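Local coordinates for protein Uly1 (Catenovulum maritimum, PDB 7DRQ) that cleaves the algal polysaccharide ulvan, as a polysaccharide lyase family 24 enzyme built on a calcium-binding beta-propeller scaffold, at residues D142-L154 with Y184-F198. Sequence-based numbering, arbitrary orientation.
Sequences DIRKDYFRYSYSL and YKHLTMTGIEDHGQF. With CA (calcium ion), chain C.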
ATOM      1  N   ASP A 142      15.033  13.098 -17.553  1.00 18.59           N
ATOM      2  CA  ASP A 142      14.511  12.391 -18.717  1.00 19.67           C
ATOM      3  C   ASP A 142      13.899  11.079 -18.234  1.00 18.31           C
ATOM      4  O   ASP A 142      14.615  10.184 -17.772  1.00 18.08           O
ATOM      5  CB  ASP A 142      15.636  12.159 -19.728  1.00 21.63           C
ATOM      6  CG  ASP A 142      15.223  11.307 -20.906  1.00 22.68           C
ATOM      7  OD1 ASP A 142      14.029  10.975 -21.060  1.00 20.04           O
ATOM      8  OD2 ASP A 142      16.122  10.964 -21.700  1.00 24.34           O
ATOM      9  N   ILE A 143      12.576  10.963 -18.342  1.00 16.17           N
ATOM     10  CA  ILE A 143      11.853   9.810 -17.812  1.00 15.27           C
ATOM     11  C   ILE A 143      11.479   8.813 -18.905  1.00 18.47           C
ATOM     12  O   ILE A 143      10.784   7.831 -18.632  1.00 15.69           O
ATOM     13  CB  ILE A 143      10.612  10.264 -17.024  1.00 19.38           C
ATOM     14  CG1 ILE A 143      10.163   9.194 -16.026  1.00 19.49           C
ATOM     15  CG2 ILE A 143       9.464  10.632 -17.967  1.00 16.07           C
ATOM     16  CD1 ILE A 143       9.046   9.684 -15.096  1.00 18.02           C
ATOM     17  N   ARG A 144      11.960   9.017 -20.135  1.00 14.19           N
ATOM     18  CA  ARG A 144      11.489   8.197 -21.246  1.00 16.66           C
ATOM     19  C   ARG A 144      11.779   6.714 -21.043  1.00 16.10           C
ATOM     20  O   ARG A 144      10.979   5.866 -21.458  1.00 16.03           O
ATOM     21  CB  ARG A 144      12.108   8.699 -22.546  1.00 18.13           C
ATOM     22  CG  ARG A 144      11.546  10.043 -22.976  1.00 21.71           C
ATOM     23  CD  ARG A 144      12.265  10.574 -24.208  1.00 25.93           C
ATOM     24  NE  ARG A 144      13.637  10.961 -23.902  1.00 29.93           N
ATOM     25  CZ  ARG A 144      14.538  11.296 -24.820  1.00 29.56           C
ATOM     26  NH1 ARG A 144      14.210  11.285 -26.104  1.00 32.74           N
ATOM     27  NH2 ARG A 144      15.763  11.638 -24.455  1.00 29.93           N
ATOM     28  N   LYS A 145      12.909   6.381 -20.410  1.00 16.10           N
ATOM     29  CA  LYS A 145      13.275   5.008 -20.073  1.00 16.48           C
ATOM     30  C   LYS A 145      13.383   4.825 -18.563  1.00 16.35           C
ATOM     31  O   LYS A 145      14.202   4.043 -18.073  1.00 13.69           O
ATOM     32  CB  LYS A 145      14.584   4.612 -20.763  1.00 16.61           C
ATOM     33  CG  LYS A 145      14.534   4.755 -22.283  1.00 18.11           C
ATOM     34  CD  LYS A 145      13.458   3.867 -22.884  1.00 20.93           C
ATOM     35  CE  LYS A 145      13.483   3.911 -24.423  1.00 16.89           C
ATOM     36  NZ  LYS A 145      12.373   3.112 -24.998  1.00 15.95           N
ATOM     37  N   ASP A 146      12.552   5.554 -17.805  1.00 15.68           N
ATOM     38  CA  ASP A 146      12.620   5.467 -16.350  1.00 14.23           C
ATOM     39  C   ASP A 146      11.244   5.645 -15.710  1.00 14.51           C
ATOM     40  O   ASP A 146      11.167   6.014 -14.531  1.00 15.43           O
ATOM     41  CB  ASP A 146      13.610   6.513 -15.815  1.00 15.66           C
ATOM     42  CG  ASP A 146      14.056   6.226 -14.393  1.00 15.01           C
ATOM     43  OD1 ASP A 146      14.285   5.040 -14.059  1.00 16.95           O
ATOM     44  OD2 ASP A 146      14.184   7.192 -13.603  1.00 16.71           O
ATOM     45  N   TYR A 147      10.161   5.399 -16.456  1.00 13.99           N
ATOM     46  CA  TYR A 147       8.804   5.628 -15.960  1.00 13.11           C
ATOM     47  C   TYR A 147       8.326   4.513 -15.042  1.00 13.91           C
ATOM     48  O   TYR A 147       7.338   4.702 -14.318  1.00 12.04           O
ATOM     49  CB  TYR A 147       7.821   5.762 -17.129  1.00 13.67           C
ATOM     50  CG  TYR A 147       7.927   4.606 -18.092  1.00 14.58           C
ATOM     51  CD1 TYR A 147       7.231   3.424 -17.870  1.00  9.94           C
ATOM     52  CD2 TYR A 147       8.745   4.688 -19.213  1.00 15.09           C
ATOM     53  CE1 TYR A 147       7.334   2.360 -18.748  1.00 13.35           C
ATOM     54  CE2 TYR A 147       8.858   3.632 -20.088  1.00 14.71           C
ATOM     55  CZ  TYR A 147       8.154   2.472 -19.849  1.00 11.65           C
ATOM     56  OH  TYR A 147       8.255   1.415 -20.714  1.00 16.46           O
ATOM     57  N   PHE A 148       9.004   3.364 -15.069  1.00 11.95           N
ATOM     58  CA  PHE A 148       8.746   2.231 -14.194  1.00 12.19           C
ATOM     59  C   PHE A 148      10.074   1.902 -13.526  1.00 11.51           C
ATOM     60  O   PHE A 148      11.105   1.843 -14.203  1.00 12.24           O
ATOM     61  CB  PHE A 148       8.208   1.015 -14.986  1.00  9.88           C
ATOM     62  CG  PHE A 148       7.920  -0.187 -14.134  1.00 11.75           C
ATOM     63  CD1 PHE A 148       6.696  -0.318 -13.495  1.00 11.52           C
ATOM     64  CD2 PHE A 148       8.878  -1.176 -13.954  1.00 12.28           C
ATOM     65  CE1 PHE A 148       6.433  -1.403 -12.682  1.00 10.14           C
ATOM     66  CE2 PHE A 148       8.623  -2.280 -13.148  1.00 13.38           C
ATOM     67  CZ  PHE A 148       7.392  -2.398 -12.512  1.00 12.89           C
ATOM     68  N   ARG A 149      10.063   1.724 -12.203  1.00 12.14           N
ATOM     69  CA  ARG A 149      11.301   1.757 -11.419  1.00 10.65           C
ATOM     70  C   ARG A 149      11.389   0.538 -10.503  1.00 12.39           C
ATOM     71  O   ARG A 149      10.779   0.509  -9.430  1.00 12.41           O
ATOM     72  CB  ARG A 149      11.394   3.066 -10.629  1.00  9.41           C
ATOM     73  CG  ARG A 149      11.461   4.291 -11.542  1.00 10.45           C
ATOM     74  CD  ARG A 149      11.240   5.622 -10.825  1.00 11.80           C
ATOM     75  NE  ARG A 149      11.657   6.709 -11.710  1.00 13.54           N
ATOM     76  CZ  ARG A 149      11.358   7.993 -11.552  1.00 14.19           C
ATOM     77  NH1 ARG A 149      10.611   8.393 -10.531  1.00 13.30           N
ATOM     78  NH2 ARG A 149      11.822   8.880 -12.428  1.00 13.92           N
ATOM     79  N   TYR A 150      12.179  -0.452 -10.917  1.00 12.10           N
ATOM     80  CA  TYR A 150      12.290  -1.731 -10.227  1.00 10.58           C
ATOM     81  C   TYR A 150      13.752  -2.022  -9.931  1.00 11.51           C
ATOM     82  O   TYR A 150      14.605  -1.911 -10.822  1.00 10.29           O
ATOM     83  CB  TYR A 150      11.678  -2.840 -11.102  1.00 10.84           C
ATOM     84  CG  TYR A 150      11.883  -4.259 -10.626  1.00 10.92           C
ATOM     85  CD1 TYR A 150      11.629  -4.626  -9.308  1.00 10.32           C
ATOM     86  CD2 TYR A 150      12.291  -5.247 -11.518  1.00 14.26           C
ATOM     87  CE1 TYR A 150      11.814  -5.944  -8.876  1.00 11.43           C
ATOM     88  CE2 TYR A 150      12.464  -6.567 -11.109  1.00 12.29           C
ATOM     89  CZ  TYR A 150      12.229  -6.908  -9.788  1.00 11.73           C
ATOM     90  OH  TYR A 150      12.400  -8.214  -9.388  1.00  9.87           O
ATOM     91  N   SER A 151      14.043  -2.414  -8.694  1.00 12.19           N
ATOM     92  CA  SER A 151      15.381  -2.844  -8.314  1.00 11.40           C
ATOM     93  C   SER A 151      15.284  -4.221  -7.675  1.00 13.52           C
ATOM     94  O   SER A 151      14.299  -4.541  -7.001  1.00 12.02           O
ATOM     95  CB  SER A 151      16.040  -1.839  -7.343  1.00 11.67           C
ATOM     96  OG  SER A 151      16.399  -0.643  -8.017  1.00 12.83           O
ATOM     97  N   TYR A 152      16.302  -5.052  -7.900  1.00 12.32           N
ATOM     98  CA  TYR A 152      16.243  -6.407  -7.377  1.00 10.12           C
ATOM     99  C   TYR A 152      17.648  -6.951  -7.186  1.00 11.46           C
ATOM    100  O   TYR A 152      18.627  -6.430  -7.726  1.00 12.87           O
ATOM    101  CB  TYR A 152      15.423  -7.343  -8.280  1.00 11.59           C
ATOM    102  CG  TYR A 152      16.054  -7.626  -9.624  1.00 12.55           C
ATOM    103  CD1 TYR A 152      15.951  -6.709 -10.676  1.00 12.35           C
ATOM    104  CD2 TYR A 152      16.750  -8.803  -9.852  1.00  9.09           C
ATOM    105  CE1 TYR A 152      16.526  -6.975 -11.925  1.00 13.59           C
ATOM    106  CE2 TYR A 152      17.331  -9.074 -11.099  1.00 11.78           C
ATOM    107  CZ  TYR A 152      17.222  -8.150 -12.121  1.00 13.56           C
ATOM    108  OH  TYR A 152      17.798  -8.423 -13.354  1.00 14.45           O
ATOM    109  N   SER A 153      17.725  -8.025  -6.423  1.00  9.74           N
ATOM    110  CA  SER A 153      18.991  -8.513  -5.905  1.00 11.72           C
ATOM    111  C   SER A 153      19.340  -9.872  -6.498  1.00 12.34           C
ATOM    112  O   SER A 153      18.540 -10.523  -7.185  1.00 12.23           O
ATOM    113  CB  SER A 153      18.927  -8.617  -4.380  1.00 11.49           C
ATOM    114  OG  SER A 153      18.320  -9.846  -4.025  1.00 10.57           O
ATOM    115  N   LEU A 154      20.565 -10.295  -6.203  1.00 11.69           N
ATOM    116  CA  LEU A 154      20.962 -11.673  -6.394  1.00 11.72           C
ATOM    117  C   LEU A 154      20.119 -12.594  -5.527  1.00 13.19           C
ATOM    118  O   LEU A 154      19.598 -12.204  -4.476  1.00 10.21           O
ATOM    119  CB  LEU A 154      22.430 -11.866  -6.008  1.00 10.62           C
ATOM    120  CG  LEU A 154      23.461 -10.990  -6.711  1.00 14.44           C
ATOM    121  CD1 LEU A 154      24.833 -11.161  -6.021  1.00 14.27           C
ATOM    122  CD2 LEU A 154      23.512 -11.393  -8.173  1.00 14.48           C
ATOM    123  N   TYR A 184      20.564   1.211 -11.106  1.00 13.70           N
ATOM    124  CA  TYR A 184      19.952   0.011 -10.549  1.00 11.17           C
ATOM    125  C   TYR A 184      18.460  -0.086 -10.842  1.00 13.74           C
ATOM    126  O   TYR A 184      17.775  -0.918 -10.232  1.00 13.81           O
ATOM    127  CB  TYR A 184      20.171  -0.040  -9.037  1.00 14.45           C
ATOM    128  CG  TYR A 184      21.603  -0.326  -8.656  1.00 15.15           C
ATOM    129  CD1 TYR A 184      22.518   0.709  -8.525  1.00 16.66           C
ATOM    130  CD2 TYR A 184      22.032  -1.626  -8.423  1.00 15.88           C
ATOM    131  CE1 TYR A 184      23.829   0.455  -8.177  1.00 17.10           C
ATOM    132  CE2 TYR A 184      23.346  -1.889  -8.073  1.00 15.20           C
ATOM    133  CZ  TYR A 184      24.233  -0.841  -7.956  1.00 17.82           C
ATOM    134  OH  TYR A 184      25.540  -1.075  -7.604  1.00 21.98           O
ATOM    135  N   LYS A 185      17.937   0.738 -11.748  1.00 10.40           N
ATOM    136  CA  LYS A 185      16.500   0.823 -11.984  1.00 11.88           C
ATOM    137  C   LYS A 185      16.158   0.128 -13.296  1.00 16.12           C
ATOM    138  O   LYS A 185      16.703   0.468 -14.351  1.00 12.64           O
ATOM    139  CB  LYS A 185      16.032   2.280 -11.996  1.00 12.86           C
ATOM    140  CG  LYS A 185      16.177   2.998 -10.631  1.00 15.21           C
ATOM    141  CD  LYS A 185      15.711   4.452 -10.731  1.00 15.44           C
ATOM    142  CE  LYS A 185      16.677   5.278 -11.577  1.00 17.70           C
ATOM    143  NZ  LYS A 185      16.218   6.688 -11.790  1.00 15.36           N
ATOM    144  N   HIS A 186      15.279  -0.858 -13.215  1.00 10.98           N
ATOM    145  CA  HIS A 186      14.868  -1.652 -14.356  1.00 13.37           C
ATOM    146  C   HIS A 186      13.479  -1.225 -14.803  1.00 11.97           C
ATOM    147  O   HIS A 186      12.595  -0.962 -13.982  1.00 11.46           O
ATOM    148  CB  HIS A 186      14.888  -3.135 -14.005  1.00 13.47           C
ATOM    149  CG  HIS A 186      16.253  -3.628 -13.648  1.00 14.63           C
ATOM    150  ND1 HIS A 186      17.076  -4.255 -14.558  1.00 12.54           N
ATOM    151  CD2 HIS A 186      16.955  -3.547 -12.490  1.00 11.45           C
ATOM    152  CE1 HIS A 186      18.222  -4.559 -13.970  1.00 12.60           C
ATOM    153  NE2 HIS A 186      18.174  -4.137 -12.716  1.00 13.10           N
ATOM    154  N   LEU A 187      13.299  -1.159 -16.108  1.00 11.76           N
ATOM    155  CA  LEU A 187      12.076  -0.630 -16.694  1.00 12.86           C
ATOM    156  C   LEU A 187      10.994  -1.692 -16.847  1.00 12.23           C
ATOM    157  O   LEU A 187       9.902  -1.382 -17.343  1.00 11.62           O
ATOM    158  CB  LEU A 187      12.406  -0.008 -18.059  1.00 14.77           C
ATOM    159  CG  LEU A 187      11.445   1.020 -18.646  1.00 15.34           C
ATOM    160  CD1 LEU A 187      11.259   2.180 -17.673  1.00 13.86           C
ATOM    161  CD2 LEU A 187      11.972   1.506 -19.987  1.00 13.45           C
ATOM    162  N   THR A 188      11.278  -2.924 -16.426  1.00 10.28           N
ATOM    163  CA  THR A 188      10.415  -4.079 -16.612  1.00 11.15           C
ATOM    164  C   THR A 188      10.738  -5.099 -15.532  1.00 12.04           C
ATOM    165  O   THR A 188      11.843  -5.121 -14.982  1.00 12.60           O
ATOM    166  CB  THR A 188      10.599  -4.719 -18.005  1.00  9.46           C
ATOM    167  OG1 THR A 188       9.910  -5.979 -18.056  1.00 12.04           O
ATOM    168  CG2 THR A 188      12.088  -4.966 -18.298  1.00 15.15           C
HETATM  169  N   MSE A 189       9.752  -5.944 -15.239  1.00 12.45           N
HETATM  170  CA  MSE A 189       9.909  -7.069 -14.322  1.00 15.42           C
HETATM  171  C   MSE A 189      10.050  -8.416 -15.034  1.00 14.12           C
HETATM  172  O   MSE A 189      10.347  -9.433 -14.402  1.00 12.01           O
HETATM  173  CB  MSE A 189       8.701  -7.121 -13.384  1.00 12.53           C
HETATM  174  CG  MSE A 189       8.441  -5.778 -12.711  1.00 10.30           C
HETATM  175 SE   MSE A 189       7.116  -5.952 -11.286  0.77 13.21          SE
HETATM  176  CE  MSE A 189       8.219  -6.852  -9.950  1.00  9.82           C
ATOM    177  N   THR A 190       9.814  -8.434 -16.346  1.00 12.43           N
ATOM    178  CA  THR A 190       9.778  -9.678 -17.105  1.00 11.30           C
ATOM    179  C   THR A 190      11.000  -9.880 -17.980  1.00 14.30           C
ATOM    180  O   THR A 190      11.048 -10.861 -18.738  1.00 13.88           O
ATOM    181  CB  THR A 190       8.548  -9.722 -18.019  1.00 15.19           C
ATOM    182  OG1 THR A 190       8.659  -8.662 -18.973  1.00 14.66           O
ATOM    183  CG2 THR A 190       7.245  -9.590 -17.222  1.00 13.83           C
ATOM    184  N   GLY A 191      11.958  -8.970 -17.937  1.00 11.63           N
ATOM    185  CA  GLY A 191      13.057  -9.016 -18.874  1.00 16.11           C
ATOM    186  C   GLY A 191      12.736  -8.469 -20.245  1.00 15.61           C
ATOM    187  O   GLY A 191      13.633  -8.426 -21.096  1.00 15.81           O
ATOM    188  N   ILE A 192      11.500  -8.031 -20.481  1.00 14.92           N
ATOM    189  CA  ILE A 192      11.061  -7.517 -21.776  1.00 14.70           C
ATOM    190  C   ILE A 192      10.540  -6.105 -21.583  1.00 13.84           C
ATOM    191  O   ILE A 192       9.595  -5.891 -20.813  1.00 13.77           O
ATOM    192  CB  ILE A 192       9.968  -8.399 -22.398  1.00 16.18           C
ATOM    193  CG1 ILE A 192      10.452  -9.843 -22.538  1.00 19.73           C
ATOM    194  CG2 ILE A 192       9.515  -7.816 -23.738  1.00 17.29           C
ATOM    195  CD1 ILE A 192       9.323 -10.819 -22.855  1.00 19.70           C
ATOM    196  N   GLU A 193      11.143  -5.141 -22.282  1.00 13.80           N
ATOM    197  CA  GLU A 193      10.633  -3.774 -22.240  1.00 16.94           C
ATOM    198  C   GLU A 193       9.245  -3.749 -22.861  1.00 16.89           C
ATOM    199  O   GLU A 193       9.027  -4.316 -23.936  1.00 15.95           O
ATOM    200  CB  GLU A 193      11.573  -2.813 -22.974  1.00 18.23           C
ATOM    201  CG  GLU A 193      11.110  -1.343 -22.975  1.00 19.29           C
ATOM    202  CD  GLU A 193      12.019  -0.438 -23.791  1.00 22.62           C
ATOM    203  OE1 GLU A 193      12.977  -0.958 -24.403  1.00 23.74           O
ATOM    204  OE2 GLU A 193      11.778   0.786 -23.829  1.00 21.84           O
ATOM    205  N   ASP A 194       8.294  -3.122 -22.170  1.00 15.43           N
ATOM    206  CA  ASP A 194       6.890  -3.205 -22.590  1.00 13.83           C
ATOM    207  C   ASP A 194       6.168  -1.982 -22.014  1.00 16.75           C
ATOM    208  O   ASP A 194       5.670  -2.024 -20.889  1.00 13.48           O
ATOM    209  CB  ASP A 194       6.267  -4.512 -22.121  1.00 13.13           C
ATOM    210  CG  ASP A 194       4.848  -4.703 -22.614  1.00 12.54           C
ATOM    211  OD1 ASP A 194       4.236  -3.729 -23.109  1.00 15.77           O
ATOM    212  OD2 ASP A 194       4.337  -5.845 -22.512  1.00 15.70           O
ATOM    213  N   HIS A 195       6.103  -0.910 -22.811  1.00 14.11           N
ATOM    214  CA  HIS A 195       5.482   0.321 -22.324  1.00 17.71           C
ATOM    215  C   HIS A 195       3.999   0.124 -22.033  1.00 15.09           C
ATOM    216  O   HIS A 195       3.488   0.640 -21.036  1.00 15.05           O
ATOM    217  CB  HIS A 195       5.676   1.458 -23.325  1.00 15.47           C
ATOM    218  CG  HIS A 195       5.204   2.786 -22.818  1.00 15.93           C
ATOM    219  ND1 HIS A 195       3.942   3.278 -23.085  1.00 16.98           N
ATOM    220  CD2 HIS A 195       5.821   3.721 -22.061  1.00 15.85           C
ATOM    221  CE1 HIS A 195       3.803   4.459 -22.508  1.00 15.71           C
ATOM    222  NE2 HIS A 195       4.931   4.752 -21.885  1.00 16.23           N
ATOM    223  N   GLY A 196       3.293  -0.630 -22.883  1.00 15.40           N
ATOM    224  CA  GLY A 196       1.892  -0.911 -22.602  1.00 15.95           C
ATOM    225  C   GLY A 196       1.696  -1.547 -21.238  1.00 17.94           C
ATOM    226  O   GLY A 196       0.768  -1.196 -20.501  1.00 16.84           O
ATOM    227  N   GLN A 197       2.592  -2.467 -20.869  1.00 14.58           N
ATOM    228  CA  GLN A 197       2.447  -3.216 -19.621  1.00 13.96           C
ATOM    229  C   GLN A 197       2.918  -2.424 -18.407  1.00 13.80           C
ATOM    230  O   GLN A 197       2.344  -2.568 -17.320  1.00 11.98           O
ATOM    231  CB  GLN A 197       3.223  -4.541 -19.699  1.00 15.33           C
ATOM    232  CG  GLN A 197       3.090  -5.411 -18.449  1.00 14.38           C
ATOM    233  CD  GLN A 197       3.841  -6.736 -18.513  1.00 15.28           C
ATOM    234  OE1 GLN A 197       3.852  -7.493 -17.535  1.00 11.92           O
ATOM    235  NE2 GLN A 197       4.476  -7.026 -19.653  1.00 12.32           N
ATOM    236  N   PHE A 198       3.944  -1.588 -18.551  1.00 13.93           N
ATOM    237  CA  PHE A 198       4.584  -1.012 -17.374  1.00 12.06           C
ATOM    238  C   PHE A 198       4.389   0.489 -17.219  1.00 13.32           C
ATOM    239  O   PHE A 198       4.946   1.074 -16.286  1.00 13.26           O
ATOM    240  CB  PHE A 198       6.073  -1.365 -17.389  1.00 14.21           C
ATOM    241  CG  PHE A 198       6.316  -2.819 -17.179  1.00 15.04           C
ATOM    242  CD1 PHE A 198       6.104  -3.388 -15.931  1.00 14.46           C
ATOM    243  CD2 PHE A 198       6.692  -3.637 -18.237  1.00 13.07           C
ATOM    244  CE1 PHE A 198       6.292  -4.737 -15.736  1.00 12.88           C
ATOM    245  CE2 PHE A 198       6.882  -4.984 -18.049  1.00 13.07           C
ATOM    246  CZ  PHE A 198       6.684  -5.542 -16.810  1.00 14.00           C
TER
HETATM  247 CA    CA C 601      17.569   2.100 -15.835  1.00 24.81          CA
HETATM  248  O   HOH W   1      14.086   0.634 -26.034  1.00 28.38           O
HETATM  249  O   HOH W   2      15.218   1.900 -16.582  1.00 11.60           O
HETATM  250  O   HOH W   3      17.405   3.442 -17.947  1.00 11.77           O
HETATM  251  O   HOH W   4      16.802   4.236 -14.909  1.00 11.89           O
HETATM  252  O   HOH W   5       8.864  -1.332 -19.941  1.00 15.51           O
HETATM  253  O   HOH W   6       9.443   1.828 -22.876  1.00 17.65           O
HETATM  254  O   HOH W   7      18.502  -3.378  -9.072  1.00 15.65           O
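A single antiparallel bridge between Tyr-150 and His-186, flanked by an aromatic cluster and salt bridges, fastens the mostly irregular segment 184-198, ending in helix 195-198, along 150-152, an edge strand of a three-stranded propeller sheet. His-186 N gives to Tyr-150 O (2.7 Å) and Tyr-150 N to His-186 O (3.1 Å). The Tyr-147 ring is sandwiched: Leu-187 CD1 sits over its centre in a CH-pi contact, 3.7 Å from the centroid, while on the other face His-195 brings its edge in, CD2 lying 3.4 Å from Tyr-147 CZ. With CG between backbone N and carbonyl carbon (chi1 52°), the ring swings into this slot. Its OH meets one water held by Leu-187 O and Asp-194 N and another that donates to Glu-193 OE2. Cut back to an alanine, Tyr-147 would probably leave a gap between Leu-187 and His-195 and both waters without their hydroxyl partner. Phe-148 receives the edge of Phe-198 on its face, and selenomethionine Met-189 lays CE over the Tyr-150 face (CH-pi). Lys-145 NZ pairs with Glu-193 OE2 (2.7 Å). Lys-185 NZ reaches Asp-146 OD2 (2.8 Å) from the carboxylate face opposite Arg-149 NH2; Arg-149 NH1 bonds Asp-127 O. Lys-185 O binds calcium at 2.4 Å alongside Asp-173 and Asp-183, and calcium-bound waters donate to Lys-145 O and Asp-146 OD1. Two cations on one oxygen probably stabilise its charge, and metal and salt bridge tie Lys-185 to 142-149.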